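Local coordinates for CHAD domain protein (Streptomyces chartreusis, PDB 6RN5) that is a phosin that probably binds polyphosphate through the basic surface of an all-helical CHAD domain and also binds copper ions, at residues Q31-E34 against F35-L39; L62-S65 against A66-I69; V269-P272 against Q273-P276; A349-R352 against H353-E356. All coordinates share one frame; numbering follows the deposited sequence.

Contact 1: Q31-E34 against F35-L39; sequences QATE and FLRAL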
loop_
_atom_site.group_PDB
_atom_site.type_symbol
_atom_site.label_atom_id
_atom_site.label_comp_id
_atom_site.label_asym_id
_atom_site.label_seq_id
_atom_site.Cartn_x
_atom_site.Cartn_y
_atom_site.Cartn_z
ATOM N N GLN A 31 39.524 -19.618 -3.210
ATOM C CA GLN A 31 38.221 -19.850 -2.566
ATOM C C GLN A 31 38.180 -21.117 -1.720
ATOM O O GLN A 31 37.689 -21.082 -0.595
ATOM C CB GLN A 31 37.100 -19.861 -3.605
ATOM C CG GLN A 31 36.925 -18.486 -4.230
ATOM C CD GLN A 31 36.603 -17.415 -3.197
ATOM O OE1 GLN A 31 35.730 -17.605 -2.343
ATOM N NE2 GLN A 31 37.278 -16.285 -3.281
ATOM N N ALA A 32 38.693 -22.219 -2.264
ATOM C CA ALA A 32 38.826 -23.441 -1.525
ATOM C C ALA A 32 39.571 -23.243 -0.215
ATOM O O ALA A 32 39.176 -23.802 0.826
ATOM C CB ALA A 32 39.544 -24.466 -2.354
ATOM N N THR A 33 40.656 -22.483 -0.278
ATOM C CA THR A 33 41.447 -22.150 0.904
ATOM C C THR A 33 40.674 -21.282 1.894
ATOM O O THR A 33 40.748 -21.535 3.082
ATOM C CB THR A 33 42.742 -21.448 0.497
ATOM O OG1 THR A 33 43.482 -22.367 -0.263
ATOM C CG2 THR A 33 43.608 -21.026 1.698
ATOM N N GLU A 34 39.964 -20.253 1.428
ATOM C CA GLU A 34 39.023 -19.518 2.300
ATOM C C GLU A 34 37.990 -20.408 2.970
ATOM O O GLU A 34 37.684 -20.193 4.119
ATOM C CB GLU A 34 38.258 -18.418 1.562
ATOM C CG GLU A 34 39.143 -17.241 1.169
ATOM C CD GLU A 34 39.966 -16.696 2.344
ATOM O OE1 GLU A 34 39.347 -16.250 3.340
ATOM O OE2 GLU A 34 41.223 -16.718 2.273
ATOM N N PHE A 35 37.409 -21.356 2.236
ATOM C CA PHE A 35 36.486 -22.325 2.826
ATOM C C PHE A 35 37.143 -23.152 3.941
ATOM O O PHE A 35 36.524 -23.408 4.968
ATOM C CB PHE A 35 35.960 -23.272 1.741
ATOM C CG PHE A 35 34.918 -24.232 2.219
ATOM C CD1 PHE A 35 35.275 -25.458 2.718
ATOM C CD2 PHE A 35 33.580 -23.904 2.160
ATOM C CE1 PHE A 35 34.324 -26.369 3.144
ATOM C CE2 PHE A 35 32.597 -24.802 2.571
ATOM C CZ PHE A 35 32.973 -26.050 3.057
ATOM N N LEU A 36 38.382 -23.603 3.723
ATOM C CA LEU A 36 39.073 -24.387 4.745
ATOM C C LEU A 36 39.449 -23.536 5.947
ATOM O O LEU A 36 39.339 -23.992 7.080
ATOM C CB LEU A 36 40.296 -25.082 4.204
ATOM C CG LEU A 36 40.046 -26.056 3.053
ATOM C CD1 LEU A 36 41.396 -26.429 2.456
ATOM C CD2 LEU A 36 39.246 -27.274 3.452
ATOM N N ARG A 37 39.847 -22.307 5.721
ATOM C CA ARG A 37 40.057 -21.380 6.857
ATOM C C ARG A 37 38.841 -21.199 7.707
ATOM O O ARG A 37 38.902 -21.323 8.928
ATOM C CB ARG A 37 40.446 -20.017 6.379
ATOM C CG ARG A 37 41.925 -19.928 6.226
ATOM C CD ARG A 37 42.313 -18.587 5.650
ATOM N NE ARG A 37 43.577 -18.710 4.948
ATOM C CZ ARG A 37 44.114 -17.743 4.222
ATOM N NH1 ARG A 37 43.503 -16.557 4.091
ATOM N NH2 ARG A 37 45.277 -17.965 3.630
ATOM N N ALA A 38 37.733 -20.874 7.062
ATOM C CA ALA A 38 36.492 -20.695 7.777
ATOM C C ALA A 38 36.109 -21.964 8.523
ATOM O O ALA A 38 35.672 -21.924 9.667
ATOM C CB ALA A 38 35.387 -20.289 6.826
ATOM N N LEU A 39 36.269 -23.098 7.869
ATOM C CA LEU A 39 35.943 -24.354 8.491
ATOM C C LEU A 39 36.777 -24.586 9.753
ATOM O O LEU A 39 36.223 -25.021 10.742
ATOM C CB LEU A 39 36.126 -25.502 7.503
ATOM C CG LEU A 39 35.782 -26.875 8.030
ATOM C CD1 LEU A 39 34.381 -26.906 8.640
ATOM C CD2 LEU A 39 35.908 -27.917 6.926
#
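Arg37 and Glu34 face each other one helical turn apart, and the arginine is the side chain to follow outward. Its CB rests against the backbone, 3.6 Å from the carbonyl oxygen Glu34 O, and CG keeps similar company with Thr33 O. From CG to NE the chain runs extended (chi2 176°), which carries the cation back alongside the preceding turn. There CD and NE pass the carboxylate and the methyl of Thr33, whose CG2 lies 4.0 Å from Arg37 NE and as far from NH2. At the tip, Arg37 NH1 comes within 2.9 Å of Glu34 OE2. Carboxylate and guanidinium planes stand 88° apart and the oxygen sits well out of the guanidinium plane, so the salt bridge rests on charge alone, with no N-H aimed at the acid. Glu34 reaches it by bending at chi2 (-51°). Thr33 OG1 is hydrogen-bonded to Arg29 O, which leaves its methyl on the arginine's side. Beneath, Arg37 N gives a hydrogen bond to Thr33 O at 2.9 Å, and Ala38 N one to Glu34 O. Phe35 leads the other way, packing on Leu62 of helix 56-75 and Val210 of helix 201-213. An i to i+3 ion pair on the outer side of an amphipathic helix, here helix 21-42 of the CHAD domain, is the motif.

Contact 2: L62-S65 against A66-I69; sequences LRRS and ARRI. With SO4 (sulfate ion), chain G; SO4 (sulfate ion), chain I.
Sharp bends at chi3 turn the ends of Arg63 (-66°) and Arg67 (-57°) so that both guanidinium groups meet one sulfate oxygen, whereas Arg68 runs extended to NE and approaches a second sulfate beside Arg64. The motif is an anion-binding arginine cluster on helix 56-75 of the CHAD domain; the two sulfates, probably from the crystallisation liquor, are consistent with sites for the phosphates of polyphosphate. Arg63 NE and Arg67 NH2 converge on O1 of the chain I sulfate, the former at 2.7 Å, and Arg63 NH2 takes its O3 in a second bond. Arg67 links the two anions: its NH1 donates to O2 of this sulfate and, at 2.9 Å, to O1 of the chain G sulfate, with Tyr289 holding its NE. Arg68 grips the chain G sulfate end-on, NH1 to O1 and NH2 to O2, the latter at 3.0 Å and nearly straight (170°). Arg64 joins side-on through NE and NH2, its side chain pointing the same way as that of Arg68. Although Arg64 NH2 and Arg68 NH2 are only 3.5 Å apart, both donate to the same O2, and the anion probably offsets their charges; Glu292 adds a salt bridge to Arg68. A leucine in place of Arg68 would probably leave this sulfate without two of its donors and Glu292 without this cation. Arg68 NH1 also donates to Arg64 O at 3.1 Å, the oxygen lying in the guanidinium plane while the nitrogen stands above the carbonyl plane.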
loop_
_atom_site.group_PDB
_atom_site.type_symbol
_atom_site.label_atom_id
_atom_site.label_comp_id
_atom_site.label_asym_id
_atom_site.label_seq_id
_atom_site.Cartn_x
_atom_site.Cartn_y
_atom_site.Cartn_z
ATOM N N LEU A 62 32.033 -19.484 5.101
ATOM C CA LEU A 62 31.801 -20.766 4.440
ATOM C C LEU A 62 30.756 -20.626 3.340
ATOM O O LEU A 62 30.915 -21.208 2.267
ATOM C CB LEU A 62 31.338 -21.825 5.432
ATOM C CG LEU A 62 32.371 -22.442 6.327
ATOM C CD1 LEU A 62 31.618 -23.207 7.397
ATOM C CD2 LEU A 62 33.338 -23.375 5.580
ATOM N N ARG A 63 29.681 -19.874 3.599
ATOM C CA ARG A 63 28.667 -19.629 2.557
ATOM C C ARG A 63 29.198 -18.877 1.346
ATOM O O ARG A 63 28.904 -19.229 0.191
ATOM C CB ARG A 63 27.474 -18.803 3.069
ATOM C CG ARG A 63 26.643 -19.457 4.134
ATOM C CD ARG A 63 25.281 -18.793 4.240
ATOM N NE ARG A 63 25.236 -17.408 4.711
ATOM C CZ ARG A 63 25.370 -17.025 5.988
ATOM N NH1 ARG A 63 25.640 -17.889 6.961
ATOM N NH2 ARG A 63 25.273 -15.745 6.298
ATOM N N ARG A 64 29.930 -17.807 1.630
ATOM C CA ARG A 64 30.423 -16.914 0.609
ATOM C C ARG A 64 31.376 -17.631 -0.299
ATOM O O ARG A 64 31.371 -17.344 -1.500
ATOM C CB ARG A 64 31.079 -15.683 1.215
ATOM C CG ARG A 64 30.070 -14.788 1.919
ATOM C CD ARG A 64 30.666 -13.510 2.435
ATOM N NE ARG A 64 30.885 -12.588 1.331
ATOM C CZ ARG A 64 32.058 -12.049 0.988
ATOM N NH1 ARG A 64 33.173 -12.275 1.668
ATOM N NH2 ARG A 64 32.108 -11.229 -0.028
ATOM N N SER A 65 32.180 -18.558 0.243
ATOM C CA SER A 65 33.154 -19.256 -0.565
ATOM C C SER A 65 32.526 -20.443 -1.294
ATOM O O SER A 65 32.817 -20.669 -2.446
ATOM C CB SER A 65 34.362 -19.683 0.273
ATOM O OG SER A 65 33.973 -20.518 1.361
ATOM N N ALA A 66 31.680 -21.202 -0.609
ATOM C CA ALA A 66 30.951 -22.291 -1.236
ATOM C C ALA A 66 30.191 -21.815 -2.452
ATOM O O ALA A 66 30.222 -22.452 -3.492
ATOM C CB ALA A 66 29.996 -22.934 -0.261
ATOM N N ARG A 67 29.503 -20.698 -2.299
ATOM C CA ARG A 67 28.714 -20.137 -3.382
ATOM C C ARG A 67 29.600 -19.713 -4.554
ATOM O O ARG A 67 29.216 -19.801 -5.723
ATOM C CB ARG A 67 28.020 -18.854 -2.918
ATOM C CG ARG A 67 26.817 -19.036 -2.055
ATOM C CD ARG A 67 26.019 -17.738 -2.086
ATOM N NE ARG A 67 26.748 -16.535 -1.662
ATOM C CZ ARG A 67 26.505 -15.892 -0.513
ATOM N NH1 ARG A 67 27.145 -14.790 -0.201
ATOM N NH2 ARG A 67 25.602 -16.363 0.351
ATOM N N ARG A 68 30.758 -19.144 -4.239
ATOM C CA ARG A 68 31.674 -18.809 -5.334
ATOM C C ARG A 68 32.213 -20.018 -6.087
ATOM O O ARG A 68 32.451 -19.935 -7.280
ATOM C CB ARG A 68 32.833 -17.952 -4.871
ATOM C CG ARG A 68 32.413 -16.553 -4.583
ATOM C CD ARG A 68 33.407 -15.811 -3.678
ATOM N NE ARG A 68 33.142 -14.399 -3.785
ATOM C CZ ARG A 68 32.197 -13.752 -3.125
ATOM N NH1 ARG A 68 31.408 -14.375 -2.272
ATOM N NH2 ARG A 68 32.046 -12.448 -3.310
ATOM N N ILE A 69 32.481 -21.103 -5.382
ATOM C CA ILE A 69 33.040 -22.268 -6.023
ATOM C C ILE A 69 31.949 -22.882 -6.916
ATOM O O ILE A 69 32.184 -23.226 -8.085
ATOM C CB ILE A 69 33.527 -23.245 -4.959
ATOM C CG1 ILE A 69 34.717 -22.639 -4.223
ATOM C CG2 ILE A 69 33.921 -24.555 -5.567
ATOM C CD1 ILE A 69 35.178 -23.445 -3.011
HETATM S S SO4 G . 28.587 -11.709 -1.899
HETATM O O1 SO4 G . 29.050 -12.955 -1.320
HETATM O O2 SO4 G . 29.787 -10.866 -2.116
HETATM O O3 SO4 G . 27.661 -11.013 -1.000
HETATM O O4 SO4 G . 27.838 -12.037 -3.137
HETATM S S SO4 I . 24.941 -13.900 3.077
HETATM O O1 SO4 I . 24.991 -15.364 2.941
HETATM O O2 SO4 I . 26.167 -13.309 2.434
HETATM O O3 SO4 I . 24.998 -13.509 4.485
HETATM O O4 SO4 I . 23.764 -13.374 2.414
#

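Contact 3: V269-P272 against Q273-P276; sequences VPHP and QDAP. With CU (copper (II) ion), chain B; SO4 (sulfate ion), chain H.
His271 and Asp274 mark the ends of a type I beta turn that leads into helix 274-295, closed by Asp274 N donating to His271 O at 3.1 Å. The nitrogen stands above the carbonyl plane rather than on a lone pair, and Ala275 N meets Pro272 O in the same manner one residue on. In the histidine, CG is anti to the carbonyl carbon (chi1 -61°), and the ring swings away from the turn to use its two nitrogens for different partners. NE2 binds a copper ion at 1.9 Å, a site to which His262 and His348 also contribute, while ND1 donates to O4 of the chain H sulfate at 3.0 Å, with that oxygen in the ring plane. With both nitrogens engaged, the ring's rotation is probably fixed, at least while the anion, likely from the crystallisation liquor, stays bound. Gln273 holds the same anion from its backbone, N to O1 at 3.2 Å, and its CB and extended side chain flank the sulfate; Arg359 also donates to it. Asp274 has CG anti to its carbonyl carbon too (chi1 -78°), which sets the carboxylate beside His271, OD2 being 3.7 Å from His271 CB. Both acid oxygens are engaged beyond the turn: OD1 by Arg352 and Arg359, OD2 by the hydroxyl of Ser321. Replacing Asp274 with an alanine would probably leave Arg352 and Arg359 without this counter-charge and the Ser321 hydroxyl without its partner here, weakening one tie between the turn and helix 338-366. On the proline side, Pro272 CD touches the anion, lying 3.2 Å from sulfate O1.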
loop_
_atom_site.group_PDB
_atom_site.type_symbol
_atom_site.label_atom_id
_atom_site.label_comp_id
_atom_site.label_asym_id
_atom_site.label_seq_id
_atom_site.Cartn_x
_atom_site.Cartn_y
_atom_site.Cartn_z
ATOM N N VAL A 269 0.057 -20.732 -7.117
ATOM C CA VAL A 269 1.207 -19.871 -7.389
ATOM C C VAL A 269 0.753 -18.441 -7.116
ATOM O O VAL A 269 0.303 -17.754 -8.030
ATOM C CB VAL A 269 1.700 -19.965 -8.836
ATOM C CG1 VAL A 269 2.979 -19.141 -8.982
ATOM C CG2 VAL A 269 1.922 -21.420 -9.246
ATOM N N PRO A 270 0.847 -17.984 -5.852
ATOM C CA PRO A 270 0.218 -16.690 -5.549
ATOM C C PRO A 270 0.915 -15.472 -6.207
ATOM O O PRO A 270 0.238 -14.546 -6.626
ATOM C CB PRO A 270 0.233 -16.649 -4.011
ATOM C CG PRO A 270 1.376 -17.519 -3.617
ATOM C CD PRO A 270 1.494 -18.584 -4.665
ATOM N N HIS A 271 2.236 -15.526 -6.378
ATOM C CA HIS A 271 3.019 -14.387 -6.881
ATOM C C HIS A 271 3.936 -14.875 -7.998
ATOM O O HIS A 271 5.132 -15.010 -7.810
ATOM C CB HIS A 271 3.791 -13.772 -5.697
ATOM C CG HIS A 271 2.879 -13.253 -4.626
ATOM N ND1 HIS A 271 2.056 -12.169 -4.834
ATOM C CD2 HIS A 271 2.602 -13.697 -3.381
ATOM C CE1 HIS A 271 1.333 -11.943 -3.754
ATOM N NE2 HIS A 271 1.633 -12.861 -2.853
ATOM N N PRO A 272 3.353 -15.143 -9.184
ATOM C CA PRO A 272 4.055 -15.851 -10.254
ATOM C C PRO A 272 5.225 -15.083 -10.831
ATOM O O PRO A 272 6.253 -15.684 -11.132
ATOM C CB PRO A 272 2.955 -16.059 -11.319
ATOM C CG PRO A 272 1.865 -15.073 -10.973
ATOM C CD PRO A 272 1.916 -14.958 -9.491
ATOM N N GLN A 273 5.075 -13.772 -10.972
ATOM C CA GLN A 273 6.175 -12.923 -11.421
ATOM C C GLN A 273 7.386 -12.913 -10.512
ATOM O O GLN A 273 8.453 -12.542 -10.962
ATOM C CB GLN A 273 5.720 -11.494 -11.615
ATOM C CG GLN A 273 4.748 -11.337 -12.763
ATOM C CD GLN A 273 4.451 -9.885 -13.077
ATOM O OE1 GLN A 273 5.357 -9.051 -13.165
ATOM N NE2 GLN A 273 3.175 -9.574 -13.256
ATOM N N ASP A 274 7.258 -13.316 -9.258
ATOM C CA ASP A 274 8.463 -13.408 -8.416
ATOM C C ASP A 274 9.534 -14.311 -9.046
ATOM O O ASP A 274 10.723 -14.023 -8.905
ATOM C CB ASP A 274 8.143 -13.938 -7.003
ATOM C CG ASP A 274 7.517 -12.856 -6.079
ATOM O OD1 ASP A 274 7.161 -11.766 -6.538
ATOM O OD2 ASP A 274 7.357 -13.131 -4.897
ATOM N N ALA A 275 9.125 -15.402 -9.713
ATOM C CA ALA A 275 10.112 -16.413 -10.154
ATOM C C ALA A 275 11.110 -15.842 -11.171
ATOM O O ALA A 275 12.287 -15.986 -10.997
ATOM C CB ALA A 275 9.446 -17.704 -10.666
ATOM N N PRO A 276 10.638 -15.142 -12.202
ATOM C CA PRO A 276 11.653 -14.571 -13.111
ATOM C C PRO A 276 12.635 -13.573 -12.459
ATOM O O PRO A 276 13.804 -13.544 -12.822
ATOM C CB PRO A 276 10.818 -13.878 -14.195
ATOM C CG PRO A 276 9.363 -14.081 -13.829
ATOM C CD PRO A 276 9.281 -15.149 -12.785
HETATM CU CU CU B . 1.129 -13.209 -1.011
HETATM S S SO4 H . 3.352 -10.961 -8.610
HETATM O O1 SO4 H . 2.864 -11.894 -9.674
HETATM O O2 SO4 H . 4.698 -11.496 -8.215
HETATM O O3 SO4 H . 3.601 -9.610 -9.112
HETATM O O4 SO4 H . 2.307 -10.857 -7.510
#

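Contact 4: A349-R352 against H353-E356; sequences ADQR and HEVE. With CU (copper (II) ion), chain C.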
loop_
_atom_site.group_PDB
_atom_site.type_symbol
_atom_site.label_atom_id
_atom_site.label_comp_id
_atom_site.label_asym_id
_atom_site.label_seq_id
_atom_site.Cartn_x
_atom_site.Cartn_y
_atom_site.Cartn_z
ATOM N N ALA A 349 0.671 -7.063 2.821
ATOM C CA ALA A 349 0.507 -6.066 1.790
ATOM C C ALA A 349 1.708 -5.121 1.738
ATOM O O ALA A 349 2.277 -4.844 0.657
ATOM C CB ALA A 349 -0.780 -5.274 2.039
ATOM N N ASP A 350 2.105 -4.642 2.911
ATOM C CA ASP A 350 3.314 -3.870 3.039
ATOM C C ASP A 350 4.530 -4.517 2.361
ATOM O O ASP A 350 5.265 -3.866 1.597
ATOM C CB ASP A 350 3.641 -3.671 4.538
ATOM C CG ASP A 350 4.837 -2.789 4.732
ATOM O OD1 ASP A 350 4.673 -1.578 4.483
ATOM O OD2 ASP A 350 5.916 -3.300 5.107
ATOM N N GLN A 351 4.752 -5.797 2.635
ATOM C CA GLN A 351 5.937 -6.460 2.101
ATOM C C GLN A 351 5.770 -6.698 0.594
ATOM O O GLN A 351 6.741 -6.650 -0.142
ATOM C CB GLN A 351 6.243 -7.751 2.883
ATOM C CG GLN A 351 6.573 -7.455 4.353
ATOM C CD GLN A 351 7.858 -6.671 4.464
ATOM O OE1 GLN A 351 8.919 -7.173 4.055
ATOM N NE2 GLN A 351 7.764 -5.408 4.933
ATOM N N ARG A 352 4.544 -6.886 0.122
ATOM C CA ARG A 352 4.338 -6.964 -1.322
ATOM C C ARG A 352 4.581 -5.609 -1.982
ATOM O O ARG A 352 5.091 -5.543 -3.113
ATOM C CB ARG A 352 2.943 -7.471 -1.667
ATOM C CG ARG A 352 2.702 -8.903 -1.302
ATOM C CD ARG A 352 3.782 -9.829 -1.858
ATOM N NE ARG A 352 4.015 -9.752 -3.311
ATOM C CZ ARG A 352 4.905 -10.496 -3.977
ATOM N NH1 ARG A 352 5.688 -11.371 -3.350
ATOM N NH2 ARG A 352 5.016 -10.380 -5.289
ATOM N N HIS A 353 4.279 -4.519 -1.263
ATOM C CA HIS A 353 4.631 -3.177 -1.758
ATOM C C HIS A 353 6.132 -2.991 -1.832
ATOM O O HIS A 353 6.598 -2.363 -2.761
ATOM C CB HIS A 353 3.938 -2.030 -0.968
ATOM C CG HIS A 353 2.443 -2.111 -1.002
ATOM N ND1 HIS A 353 1.755 -2.657 -2.071
ATOM C CD2 HIS A 353 1.499 -1.751 -0.091
ATOM C CE1 HIS A 353 0.454 -2.620 -1.820
ATOM N NE2 HIS A 353 0.271 -2.070 -0.632
ATOM N N GLU A 354 6.872 -3.548 -0.880
ATOM C CA GLU A 354 8.340 -3.532 -0.938
ATOM C C GLU A 354 8.839 -4.387 -2.112
ATOM O O GLU A 354 9.837 -4.069 -2.712
ATOM C CB GLU A 354 8.966 -4.030 0.356
ATOM C CG GLU A 354 8.693 -3.169 1.587
ATOM C CD GLU A 354 9.511 -1.861 1.638
ATOM O OE1 GLU A 354 10.450 -1.688 0.826
ATOM O OE2 GLU A 354 9.221 -0.997 2.499
ATOM N N VAL A 355 8.159 -5.472 -2.466
ATOM C CA VAL A 355 8.605 -6.277 -3.636
ATOM C C VAL A 355 8.560 -5.399 -4.888
ATOM O O VAL A 355 9.548 -5.275 -5.603
ATOM C CB VAL A 355 7.796 -7.596 -3.808
ATOM C CG1 VAL A 355 8.095 -8.279 -5.150
ATOM C CG2 VAL A 355 8.094 -8.551 -2.661
ATOM N N GLU A 356 7.426 -4.755 -5.117
ATOM C CA GLU A 356 7.270 -3.803 -6.206
ATOM C C GLU A 356 8.281 -2.657 -6.165
ATOM O O GLU A 356 8.911 -2.365 -7.162
ATOM C CB GLU A 356 5.843 -3.237 -6.242
ATOM C CG GLU A 356 4.866 -4.087 -7.074
ATOM C CD GLU A 356 5.198 -4.124 -8.586
ATOM O OE1 GLU A 356 5.366 -3.059 -9.233
ATOM O OE2 GLU A 356 5.292 -5.231 -9.159
HETATM CU CU CU C . -1.060 -1.486 1.398
#
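His353 N donates to Ala349 O at 2.8 Å, the first of four successive i to i+4 backbone bonds that run without a break through 349-356. The last, Glu356 N to Arg352 O, is the longest at 3.2 Å yet nearly straight (172°). The carbonyl of Ala349 also underlies the imidazole of His353: with CG anti to the carbonyl carbon (chi1 -59°) the ring lies back over the preceding turn, Ala349 O sitting under one face and displaced toward the rim, 3.2 Å from His353 CG. NE2 is thereby turned outward to a copper ion, 2.5 Å away. That copper is shared with His353 of the second subunit, so that it bridges helix 338-366 of the two subunits, by a rather long bond here. On a different side of the helix Arg352 folds at chi2 and chi3 until its guanidinium lies beside Val355, whose methyls cover one face, CG1 at 3.7 Å from Arg352 NH2. The flat cation is thus backed by hydrocarbon while its NH2, paired with Asp274, also reaches a sulfate. Gln351 NE2 donates to Asp350 OD2 on the anti side of the carboxylate at 2.8 Å, and Arg118 of helix 82-120 forms a salt bridge with the same oxygen.

Overall arrangement
Along the chain the four contacts come in series and fall into two pairs on opposite sides of the chain's centre. Contacts 1 and 2 sit on consecutive helices, 21-42 and 56-75, with centres 9 Å apart, and touch where Gln31 and Phe35 pack on Arg68, Leu62 and Ser65. Contacts 3 and 4, centres 13 Å apart, join the start of helix 274-295 to helix 338-366 through the Asp274 to Arg352 salt bridge. Between contacts 2 and 3 the nearest atoms are about 16 Å apart. Helix 274-295 nonetheless spans the gap: it begins at contact 3 and later supplies Tyr289 and Glu292 to contact 2, linking an arginine-rich anion site to the copper-binding end.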